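Local coordinates for protein 3-methylornithine synthase (Methanosarcina barkeri, PDB 3T7V) that catalyses the radical isomerisation of L-lysine to (3R)-3-methyl-D-ornithine in pyrrolysine biosynthesis, using a [4Fe-4S] cluster and S-adenosylmethionine, at residues A[58-63]-A[342-347]; A[233-238]-A[296-301]; A[263-268]-A[272-277]. One frame throughout, in Å; residues are numbered along the deposited sequence.

Contact 1 of 3, residues A[58-63]-A[342-347]; sequences RVFLNC and ADFEAV
Before its ring meets Phe344, Phe60 is placed by its main chain: Phe60 O is probably hydrogen-bonded to Val297 N of strand 296-300, and its backbone is also bonded to Asn295. These sheet bonds settle the polar groups of the residue, so the contact with the C-terminal helix can be left to hydrocarbon. The two rings form a T-shaped (edge-to-face) pair, the edge of Phe344 turned to the face of Phe60, with planes at 61° and centroids 5.2 Å apart. Phe344 CD2 does the touching; it stands over one face of Phe60, off-centre toward the rim, and comes to 3.6 Å from Phe60 CD1. The ring of Phe344 leaves the helix toward the strand because CG lies opposite the backbone N (chi1 -172°). Phe60 reaches out with CG anti to its own carbonyl carbon (chi1 -60°), and its CE1 slips beneath the start of the Phe344 side chain, 3.7 Å from Phe344 CB. Phe60 CE1 also meets the helix backbone, 3.6 Å from Phe344 N. Two flat, apolar rings suit this buried place, while Asp343 turns its carboxylate to the exposed border. His109 makes a second edge-to-face pair with Phe60, and Phe344 rests on Met110. Val59 and Leu61 pack outside the sheet, Leu61 against helix 324-334, whereas Phe60 faces inward. The pair thus joins the short C-terminal helix to the N-terminal end of the first strand, packing against that end of the TIM barrel.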
loop_
_atom_site.group_PDB
_atom_site.type_symbol
_atom_site.label_atom_id
_atom_site.label_comp_id
_atom_site.label_asym_id
_atom_site.label_seq_id
_atom_site.Cartn_x
_atom_site.Cartn_y
_atom_site.Cartn_z
ATOM N N ARG A 58 11.043 -0.315 -15.594
ATOM C CA ARG A 58 10.586 -1.611 -15.124
ATOM C C ARG A 58 9.706 -1.459 -13.885
ATOM O O ARG A 58 10.009 -0.694 -12.999
ATOM C CB ARG A 58 11.753 -2.571 -14.854
ATOM C CG ARG A 58 12.737 -2.774 -16.029
ATOM C CD ARG A 58 12.082 -3.216 -17.320
ATOM N NE ARG A 58 11.791 -4.655 -17.318
ATOM C CZ ARG A 58 12.630 -5.659 -17.634
ATOM N NH1 ARG A 58 13.909 -5.433 -18.029
ATOM N NH2 ARG A 58 12.159 -6.911 -17.549
ATOM N N VAL A 59 8.590 -2.188 -13.843
ATOM C CA VAL A 59 7.607 -1.981 -12.796
ATOM C C VAL A 59 7.356 -3.337 -12.135
ATOM O O VAL A 59 7.333 -4.396 -12.780
ATOM C CB VAL A 59 6.267 -1.474 -13.490
ATOM C CG1 VAL A 59 5.134 -1.383 -12.450
ATOM C CG2 VAL A 59 6.500 -0.145 -14.178
ATOM N N PHE A 60 7.102 -3.308 -10.821
ATOM C CA PHE A 60 6.763 -4.513 -10.060
ATOM C C PHE A 60 5.239 -4.623 -9.957
ATOM O O PHE A 60 4.538 -3.595 -10.052
ATOM C CB PHE A 60 7.405 -4.449 -8.655
ATOM C CG PHE A 60 8.897 -4.348 -8.677
ATOM C CD1 PHE A 60 9.634 -5.371 -9.233
ATOM C CD2 PHE A 60 9.532 -3.230 -8.171
ATOM C CE1 PHE A 60 11.054 -5.257 -9.293
ATOM C CE2 PHE A 60 10.947 -3.144 -8.144
ATOM C CZ PHE A 60 11.657 -4.166 -8.722
ATOM N N LEU A 61 4.727 -5.834 -9.793
ATOM C CA LEU A 61 3.272 -6.130 -9.833
ATOM C C LEU A 61 2.883 -6.948 -8.598
ATOM O O LEU A 61 3.455 -8.019 -8.347
ATOM C CB LEU A 61 2.904 -6.909 -11.074
ATOM C CG LEU A 61 3.311 -6.254 -12.370
ATOM C CD1 LEU A 61 3.134 -7.223 -13.562
ATOM C CD2 LEU A 61 2.508 -4.975 -12.582
ATOM N N ASN A 62 1.922 -6.456 -7.798
ATOM C CA ASN A 62 1.530 -7.128 -6.513
ATOM C C ASN A 62 0.061 -7.470 -6.600
ATOM O O ASN A 62 -0.805 -6.572 -6.849
ATOM C CB ASN A 62 1.753 -6.093 -5.385
ATOM C CG ASN A 62 1.707 -6.682 -3.974
ATOM O OD1 ASN A 62 1.743 -7.866 -3.766
ATOM N ND2 ASN A 62 1.737 -5.764 -2.985
ATOM N N CYS A 63 -0.232 -8.751 -6.444
ATOM C CA CYS A 63 -1.667 -9.162 -6.389
ATOM C C CYS A 63 -2.233 -8.951 -5.010
ATOM O O CYS A 63 -1.539 -9.086 -4.035
ATOM C CB CYS A 63 -1.703 -10.611 -6.700
ATOM S SG CYS A 63 -3.351 -11.308 -6.872
ATOM N N ALA A 342 14.346 -11.431 -10.310
ATOM C CA ALA A 342 15.535 -11.327 -9.504
ATOM C C ALA A 342 15.733 -9.904 -8.994
ATOM O O ALA A 342 16.328 -9.688 -7.889
ATOM C CB ALA A 342 16.770 -11.751 -10.316
ATOM N N ASP A 343 15.266 -8.930 -9.774
ATOM C CA ASP A 343 15.364 -7.516 -9.360
ATOM C C ASP A 343 14.476 -7.214 -8.195
ATOM O O ASP A 343 14.851 -6.463 -7.339
ATOM C CB ASP A 343 15.135 -6.596 -10.518
ATOM C CG ASP A 343 16.323 -6.698 -11.532
ATOM O OD1 ASP A 343 17.474 -7.086 -11.107
ATOM O OD2 ASP A 343 16.114 -6.427 -12.726
ATOM N N PHE A 344 13.305 -7.861 -8.168
ATOM C CA PHE A 344 12.434 -7.754 -7.003
ATOM C C PHE A 344 13.062 -8.481 -5.798
ATOM O O PHE A 344 13.074 -7.936 -4.681
ATOM C CB PHE A 344 11.029 -8.335 -7.295
ATOM C CG PHE A 344 10.099 -8.032 -6.168
ATOM C CD1 PHE A 344 9.618 -9.036 -5.326
ATOM C CD2 PHE A 344 9.695 -6.698 -5.888
ATOM C CE1 PHE A 344 8.832 -8.767 -4.215
ATOM C CE2 PHE A 344 8.854 -6.424 -4.805
ATOM C CZ PHE A 344 8.443 -7.473 -3.953
ATOM N N GLU A 345 13.547 -9.703 -5.987
ATOM C CA GLU A 345 14.102 -10.520 -4.885
ATOM C C GLU A 345 15.288 -9.793 -4.247
ATOM O O GLU A 345 15.566 -9.993 -3.087
ATOM C CB GLU A 345 14.522 -11.934 -5.435
ATOM C CG GLU A 345 13.431 -12.722 -6.180
ATOM C CD GLU A 345 12.603 -13.714 -5.335
ATOM O OE1 GLU A 345 13.133 -14.147 -4.278
ATOM O OE2 GLU A 345 11.435 -14.096 -5.725
ATOM N N ALA A 346 15.974 -8.919 -5.011
ATOM C CA ALA A 346 17.082 -8.109 -4.508
ATOM C C ALA A 346 16.638 -7.167 -3.407
ATOM O O ALA A 346 17.427 -6.720 -2.554
ATOM C CB ALA A 346 17.764 -7.309 -5.648
ATOM N N VAL A 347 15.382 -6.819 -3.397
ATOM C CA VAL A 347 14.921 -5.977 -2.258
ATOM C C VAL A 347 14.634 -6.752 -0.986
ATOM O O VAL A 347 14.543 -6.122 0.085
ATOM C CB VAL A 347 13.735 -5.103 -2.620
ATOM C CG1 VAL A 347 13.925 -4.433 -3.960
ATOM C CG2 VAL A 347 12.447 -5.878 -2.512
#

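Contact 2 of 3, residues A[233-238]-A[296-301]; sequences MVRVMT and IVTSIL. With MD0 (5-amino-D-isoleucine), chain D; SAM (S-adenosylmethionine), chain C.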
loop_
_atom_site.group_PDB
_atom_site.type_symbol
_atom_site.label_atom_id
_atom_site.label_comp_id
_atom_site.label_asym_id
_atom_site.label_seq_id
_atom_site.Cartn_x
_atom_site.Cartn_y
_atom_site.Cartn_z
ATOM N N MET A 233 9.215 0.013 1.716
ATOM C CA MET A 233 8.170 0.449 0.817
ATOM C C MET A 233 7.391 1.505 1.592
ATOM O O MET A 233 7.161 1.378 2.804
ATOM C CB MET A 233 7.259 -0.748 0.424
ATOM C CG MET A 233 6.180 -0.375 -0.561
ATOM S SD MET A 233 5.447 -1.916 -1.141
ATOM C CE MET A 233 4.194 -1.282 -2.176
ATOM N N VAL A 234 7.058 2.584 0.873
ATOM C CA VAL A 234 6.293 3.697 1.502
ATOM C C VAL A 234 5.180 4.045 0.546
ATOM O O VAL A 234 5.350 4.110 -0.689
ATOM C CB VAL A 234 7.157 4.975 1.741
ATOM C CG1 VAL A 234 8.170 4.667 2.882
ATOM C CG2 VAL A 234 7.905 5.359 0.484
ATOM N N ARG A 235 4.021 4.288 1.128
ATOM C CA ARG A 235 2.855 4.635 0.310
ATOM C C ARG A 235 2.065 5.801 0.824
ATOM O O ARG A 235 2.112 6.159 2.025
ATOM C CB ARG A 235 1.972 3.432 0.073
ATOM C CG ARG A 235 1.084 3.121 1.150
ATOM C CD ARG A 235 -0.177 2.294 0.706
ATOM N NE ARG A 235 0.230 1.015 0.083
ATOM C CZ ARG A 235 -0.553 0.310 -0.729
ATOM N NH1 ARG A 235 -1.781 0.770 -1.054
ATOM N NH2 ARG A 235 -0.089 -0.810 -1.255
ATOM N N VAL A 236 1.304 6.367 -0.097
ATOM C CA VAL A 236 0.242 7.322 0.289
ATOM C C VAL A 236 -1.026 6.891 -0.427
ATOM O O VAL A 236 -0.978 6.491 -1.607
ATOM C CB VAL A 236 0.683 8.778 0.002
ATOM C CG1 VAL A 236 1.159 8.845 -1.469
ATOM C CG2 VAL A 236 -0.474 9.729 0.254
ATOM N N MET A 237 -2.142 6.915 0.280
ATOM C CA MET A 237 -3.453 6.699 -0.334
ATOM C C MET A 237 -4.362 7.875 -0.149
ATOM O O MET A 237 -4.389 8.452 0.971
ATOM C CB MET A 237 -4.086 5.459 0.288
ATOM C CG MET A 237 -3.163 4.259 0.115
ATOM S SD MET A 237 -3.959 2.779 0.649
ATOM C CE MET A 237 -5.475 2.433 -0.344
ATOM N N THR A 238 -5.086 8.226 -1.208
ATOM C CA THR A 238 -6.177 9.202 -1.023
ATOM C C THR A 238 -7.319 8.600 -0.214
ATOM O O THR A 238 -7.798 7.482 -0.578
ATOM C CB THR A 238 -6.791 9.542 -2.423
ATOM O OG1 THR A 238 -5.694 10.017 -3.254
ATOM C CG2 THR A 238 -7.899 10.593 -2.306
ATOM N N ILE A 296 5.658 0.258 -8.337
ATOM C CA ILE A 296 4.985 -1.034 -8.129
ATOM C C ILE A 296 3.492 -0.813 -8.220
ATOM O O ILE A 296 2.952 0.132 -7.625
ATOM C CB ILE A 296 5.447 -1.726 -6.789
ATOM C CG1 ILE A 296 4.665 -3.029 -6.538
ATOM C CG2 ILE A 296 5.303 -0.793 -5.563
ATOM C CD1 ILE A 296 5.402 -3.858 -5.454
ATOM N N VAL A 297 2.796 -1.680 -8.891
ATOM C CA VAL A 297 1.346 -1.536 -9.085
ATOM C C VAL A 297 0.694 -2.560 -8.100
ATOM O O VAL A 297 1.145 -3.702 -8.018
ATOM C CB VAL A 297 0.885 -1.846 -10.497
ATOM C CG1 VAL A 297 -0.626 -1.681 -10.658
ATOM C CG2 VAL A 297 1.574 -0.925 -11.514
ATOM N N THR A 298 -0.245 -2.031 -7.283
ATOM C CA THR A 298 -0.867 -2.855 -6.261
ATOM C C THR A 298 -2.383 -2.796 -6.414
ATOM O O THR A 298 -2.930 -2.033 -7.213
ATOM C CB THR A 298 -0.481 -2.371 -4.842
ATOM O OG1 THR A 298 -1.118 -1.104 -4.556
ATOM C CG2 THR A 298 1.062 -2.264 -4.664
ATOM N N SER A 299 -3.027 -3.673 -5.651
ATOM C CA SER A 299 -4.498 -3.784 -5.693
ATOM C C SER A 299 -4.958 -4.379 -7.029
ATOM O O SER A 299 -6.071 -4.140 -7.513
ATOM C CB SER A 299 -5.257 -2.493 -5.378
ATOM O OG SER A 299 -6.459 -2.845 -4.581
ATOM N N ILE A 300 -4.066 -5.187 -7.629
ATOM C CA ILE A 300 -4.409 -5.978 -8.816
ATOM C C ILE A 300 -5.133 -7.204 -8.270
ATOM O O ILE A 300 -4.655 -7.869 -7.371
ATOM C CB ILE A 300 -3.136 -6.409 -9.568
ATOM C CG1 ILE A 300 -2.274 -5.164 -9.891
ATOM C CG2 ILE A 300 -3.574 -7.184 -10.807
ATOM C CD1 ILE A 300 -0.964 -5.562 -10.578
ATOM N N LEU A 301 -6.284 -7.539 -8.818
ATOM C CA LEU A 301 -6.990 -8.710 -8.316
ATOM C C LEU A 301 -6.708 -9.936 -9.133
ATOM O O LEU A 301 -6.377 -9.845 -10.336
ATOM C CB LEU A 301 -8.495 -8.449 -8.361
ATOM C CG LEU A 301 -8.926 -7.294 -7.429
ATOM C CD1 LEU A 301 -10.427 -6.993 -7.510
ATOM C CD2 LEU A 301 -8.621 -7.532 -5.952
HETATM C C MD0 D . -3.751 -1.680 -2.103
HETATM N N MD0 D . -6.049 -2.428 -1.871
HETATM O O MD0 D . -2.572 -2.020 -2.331
HETATM C CA MD0 D . -4.674 -2.652 -1.440
HETATM C CB MD0 D . -4.571 -2.529 0.111
HETATM C CD MD0 D . -3.031 -3.386 2.004
HETATM N NE MD0 D . -1.670 -3.821 2.287
HETATM C CG MD0 D . -3.142 -2.975 0.539
HETATM C CG2 MD0 D . -4.858 -1.106 0.655
HETATM O OXT MD0 D . -4.204 -0.568 -2.401
HETATM N N SAM C . -6.754 -4.486 8.835
HETATM C CA SAM C . -5.395 -4.337 8.603
HETATM C C SAM C . -4.858 -2.995 8.900
HETATM O O SAM C . -5.631 -2.075 9.238
HETATM O OXT SAM C . -3.583 -2.869 8.910
HETATM C CB SAM C . -5.093 -4.245 7.279
HETATM C CG SAM C . -5.921 -3.479 6.328
HETATM S SD SAM C . -4.940 -2.247 5.370
HETATM C CE SAM C . -5.111 -2.885 3.726
HETATM C "C5'" SAM C . -6.072 -0.875 5.321
HETATM C "C4'" SAM C . -5.450 0.298 5.148
HETATM O "O4'" SAM C . -6.305 0.483 3.852
HETATM C "C3'" SAM C . -5.564 1.211 6.105
HETATM O "O3'" SAM C . -4.193 1.063 6.501
HETATM C "C2'" SAM C . -5.618 2.359 5.089
HETATM O "O2'" SAM C . -4.315 2.973 4.821
HETATM C "C1'" SAM C . -6.295 1.913 3.781
HETATM N N9 SAM C . -7.751 2.307 3.800
HETATM C C8 SAM C . -8.786 1.823 4.552
HETATM N N7 SAM C . -9.886 2.507 4.269
HETATM C C5 SAM C . -9.562 3.439 3.311
HETATM C C6 SAM C . -10.293 4.470 2.700
HETATM N N6 SAM C . -11.579 4.700 2.969
HETATM N N1 SAM C . -9.689 5.206 1.755
HETATM C C2 SAM C . -8.371 5.027 1.445
HETATM N N3 SAM C . -7.605 4.119 2.097
HETATM C C4 SAM C . -8.229 3.315 3.015
#
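The pocket for the amino acid, inside the radical SAM barrel, is bounded here by Arg235 and Thr298, which reach toward each other from strands that are not neighbours in the sheet. The strand axes stay 10.9 Å apart at closest, and the ligand carboxylate bridges the gap. Arg235 NH1 donates to MD0 OXT at 3.1 Å and NH2 to MD0 O at 3.0 Å, so both carboxylate oxygens sit along one edge of the guanidinium. MD0 O also receives the Thr298 hydroxyl, OG1 at 2.8 Å. A bend at chi3 (59°) turns the guanidinium to the ligand, and a salt bridge from NE to Glu205 steadies it. Nearer the N-terminal ends of the two strands, the long, unbranched Met233 extends across the barrel until CE lies 3.6 Å from Ile296 CG2, crossing that side chain at about a right angle. Met237 CE fits between the two bound molecules, 3.7 Å from MD0 CG2 and equally far from SAM N3. Ser299 OG accepts from the alpha-amine of the ligand, MD0 N, at 2.8 Å. Arginine probably offsets the carboxylate charge, and separate grips on the alpha-amine and the carboxylate probably orient the ligand beside S-adenosylmethionine.

Contact 3 of 3, residues A[263-268]-A[272-277]; sequences SVLRLM and RLIPAS. With MD0 (5-amino-D-isoleucine), chain D.
Arg266, near the C-terminal end of helix 258-268, offers its guanidinium to the backbone carbonyl of Arg272. NH1 makes the sound bond, 2.8 Å to Arg272 O and fairly straight at 154°; the oxygen lies near the guanidinium plane, and the donor is tilted 16° from the carbonyl plane. NH2 adds a weak second bond to the same oxygen at 3.4 Å, and Asn295 ND2 a further weak one. The other donors are used as well: NH1 also reaches Pro270 O, and NE is taken by Gly293 O. An arginine suits the place because it is long enough, with several N-H groups, to serve the carbonyls of Pro270, Arg272 and Gly293. Bends at chi2 and chi3, the latter 69°, fold its chain back so that the group lies flat over Ile274. Here a beta/alpha-barrel unit changes from its outer helix, 258-268, to the next inner strand, 275-277, through a tight connection, and Ile274 packs between helix and strand. Its CD1 sits over the centre of the Arg266 guanidinium, 3.6 Å above the plane, and is 3.4 Å from Arg266 N and 3.7 Å from Leu265 CB; this methyl, at the end of the longer branch, can lie against both the helix backbone and the guanidinium face. Ile274 N is satisfied by Asn295 OD1. Arg272 sends its own side chain away from the helix, where NH2 forms a salt bridge with Asp230. At the far end of the strand, Ser277 OG donates to MD0 OXT at 2.6 Å while accepting from the backbone N-H of Asp279, so one small hydroxyl both caps helix 278-291 and binds the ligand carboxylate.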
loop_
_atom_site.group_PDB
_atom_site.type_symbol
_atom_site.label_atom_id
_atom_site.label_comp_id
_atom_site.label_asym_id
_atom_site.label_seq_id
_atom_site.Cartn_x
_atom_site.Cartn_y
_atom_site.Cartn_z
ATOM N N SER A 263 5.266 11.940 -5.589
ATOM C CA SER A 263 6.525 12.521 -6.103
ATOM C C SER A 263 7.446 12.926 -4.966
ATOM O O SER A 263 8.637 12.678 -5.032
ATOM C CB SER A 263 6.240 13.734 -6.949
ATOM O OG SER A 263 5.446 13.384 -8.067
ATOM N N VAL A 264 6.895 13.501 -3.894
ATOM C CA VAL A 264 7.741 13.870 -2.764
ATOM C C VAL A 264 8.343 12.610 -2.127
ATOM O O VAL A 264 9.532 12.582 -1.758
ATOM C CB VAL A 264 6.893 14.670 -1.732
ATOM C CG1 VAL A 264 7.686 14.833 -0.457
ATOM C CG2 VAL A 264 6.603 16.065 -2.331
ATOM N N LEU A 265 7.555 11.514 -2.022
ATOM C CA LEU A 265 8.122 10.268 -1.463
ATOM C C LEU A 265 9.263 9.765 -2.327
ATOM O O LEU A 265 10.228 9.190 -1.809
ATOM C CB LEU A 265 7.027 9.137 -1.444
ATOM C CG LEU A 265 6.038 9.333 -0.258
ATOM C CD1 LEU A 265 4.859 8.317 -0.445
ATOM C CD2 LEU A 265 6.668 9.129 1.097
ATOM N N ARG A 266 9.096 9.880 -3.640
ATOM C CA ARG A 266 10.209 9.404 -4.531
ATOM C C ARG A 266 11.466 10.257 -4.328
ATOM O O ARG A 266 12.598 9.720 -4.387
ATOM C CB ARG A 266 9.766 9.434 -5.974
ATOM C CG ARG A 266 10.829 9.072 -7.032
ATOM C CD ARG A 266 11.460 7.714 -6.753
ATOM N NE ARG A 266 10.486 6.655 -6.974
ATOM C CZ ARG A 266 10.604 5.415 -6.483
ATOM N NH1 ARG A 266 11.624 5.046 -5.747
ATOM N NH2 ARG A 266 9.593 4.549 -6.648
ATOM N N LEU A 267 11.241 11.535 -4.045
ATOM C CA LEU A 267 12.404 12.390 -3.892
ATOM C C LEU A 267 13.050 12.171 -2.516
ATOM O O LEU A 267 14.211 12.449 -2.336
ATOM C CB LEU A 267 11.995 13.865 -4.117
ATOM C CG LEU A 267 11.508 14.200 -5.550
ATOM C CD1 LEU A 267 11.000 15.641 -5.681
ATOM C CD2 LEU A 267 12.625 14.000 -6.549
ATOM N N MET A 268 12.264 11.775 -1.510
ATOM C CA MET A 268 12.735 11.459 -0.168
ATOM C C MET A 268 13.296 10.040 -0.003
ATOM O O MET A 268 14.166 9.835 0.833
ATOM C CB MET A 268 11.607 11.588 0.882
ATOM C CG MET A 268 11.191 13.032 1.076
ATOM S SD MET A 268 9.923 13.034 2.414
ATOM C CE MET A 268 10.883 12.473 3.874
ATOM N N ARG A 272 13.435 3.351 -2.915
ATOM C CA ARG A 272 12.448 2.431 -2.256
ATOM C C ARG A 272 11.290 2.108 -3.205
ATOM O O ARG A 272 11.146 2.655 -4.282
ATOM C CB ARG A 272 11.966 3.040 -0.928
ATOM C CG ARG A 272 13.166 3.327 0.035
ATOM C CD ARG A 272 13.835 2.014 0.413
ATOM N NE ARG A 272 14.776 2.146 1.498
ATOM C CZ ARG A 272 15.311 1.120 2.158
ATOM N NH1 ARG A 272 15.001 -0.124 1.834
ATOM N NH2 ARG A 272 16.159 1.355 3.146
ATOM N N LEU A 273 10.472 1.133 -2.820
ATOM C CA LEU A 273 9.258 0.818 -3.511
ATOM C C LEU A 273 8.180 1.807 -3.134
ATOM O O LEU A 273 8.044 2.132 -1.929
ATOM C CB LEU A 273 8.793 -0.594 -3.098
ATOM C CG LEU A 273 9.762 -1.705 -3.553
ATOM C CD1 LEU A 273 9.302 -3.017 -2.918
ATOM C CD2 LEU A 273 9.764 -1.796 -5.031
ATOM N N ILE A 274 7.415 2.302 -4.109
ATOM C CA ILE A 274 6.297 3.225 -3.860
ATOM C C ILE A 274 5.183 2.786 -4.754
ATOM O O ILE A 274 5.371 2.733 -5.999
ATOM C CB ILE A 274 6.648 4.692 -4.209
ATOM C CG1 ILE A 274 7.893 5.088 -3.426
ATOM C CG2 ILE A 274 5.439 5.616 -3.976
ATOM C CD1 ILE A 274 8.436 6.532 -3.720
ATOM N N PRO A 275 4.009 2.425 -4.204
ATOM C CA PRO A 275 2.920 1.838 -4.989
ATOM C C PRO A 275 2.099 2.776 -5.760
ATOM O O PRO A 275 1.828 3.951 -5.300
ATOM C CB PRO A 275 2.094 1.093 -3.951
ATOM C CG PRO A 275 2.318 1.750 -2.685
ATOM C CD PRO A 275 3.733 2.344 -2.759
ATOM N N ALA A 276 1.637 2.313 -6.921
ATOM C CA ALA A 276 0.547 2.921 -7.646
ATOM C C ALA A 276 -0.643 1.936 -7.416
ATOM O O ALA A 276 -0.703 0.860 -8.053
ATOM C CB ALA A 276 0.927 3.009 -9.121
ATOM N N SER A 277 -1.558 2.280 -6.519
ATOM C CA SER A 277 -2.711 1.428 -6.189
ATOM C C SER A 277 -3.877 1.589 -7.151
ATOM O O SER A 277 -4.313 2.714 -7.418
ATOM C CB SER A 277 -3.221 1.752 -4.764
ATOM O OG SER A 277 -4.413 0.989 -4.494
HETATM C C MD0 D . -3.751 -1.680 -2.103
HETATM N N MD0 D . -6.049 -2.428 -1.871
HETATM O O MD0 D . -2.572 -2.020 -2.331
HETATM C CA MD0 D . -4.674 -2.652 -1.440
HETATM C CB MD0 D . -4.571 -2.529 0.111
HETATM C CD MD0 D . -3.031 -3.386 2.004
HETATM N NE MD0 D . -1.670 -3.821 2.287
HETATM C CG MD0 D . -3.142 -2.975 0.539
HETATM C CG2 MD0 D . -4.858 -1.106 0.655
HETATM O OXT MD0 D . -4.204 -0.568 -2.401
#

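How the contacts relate
The centre of contact 2 lies about 4 Å from that of the chain; its polar half is tied together through the ligand carboxylate, its other half is hydrocarbon. Contact 3 also touches that ligand, through Ser277, but its packing belongs to the layer between barrel and outer helix, where arginine serves loop carbonyls. Contact 1, its centre about 14 Å from the chain's, is aromatic, both rings buried and Asp343 at the exposed rim. All three share one sheet: strand 296-300 of contact 2 runs between strand 58-68 of contact 1 and strand 275-277 of contact 3. Leu273 packs on both Phe60 and Phe344, so contacts 1 and 3 meet through hydrocarbon alongside the probable backbone hydrogen bonds joining each to contact 2.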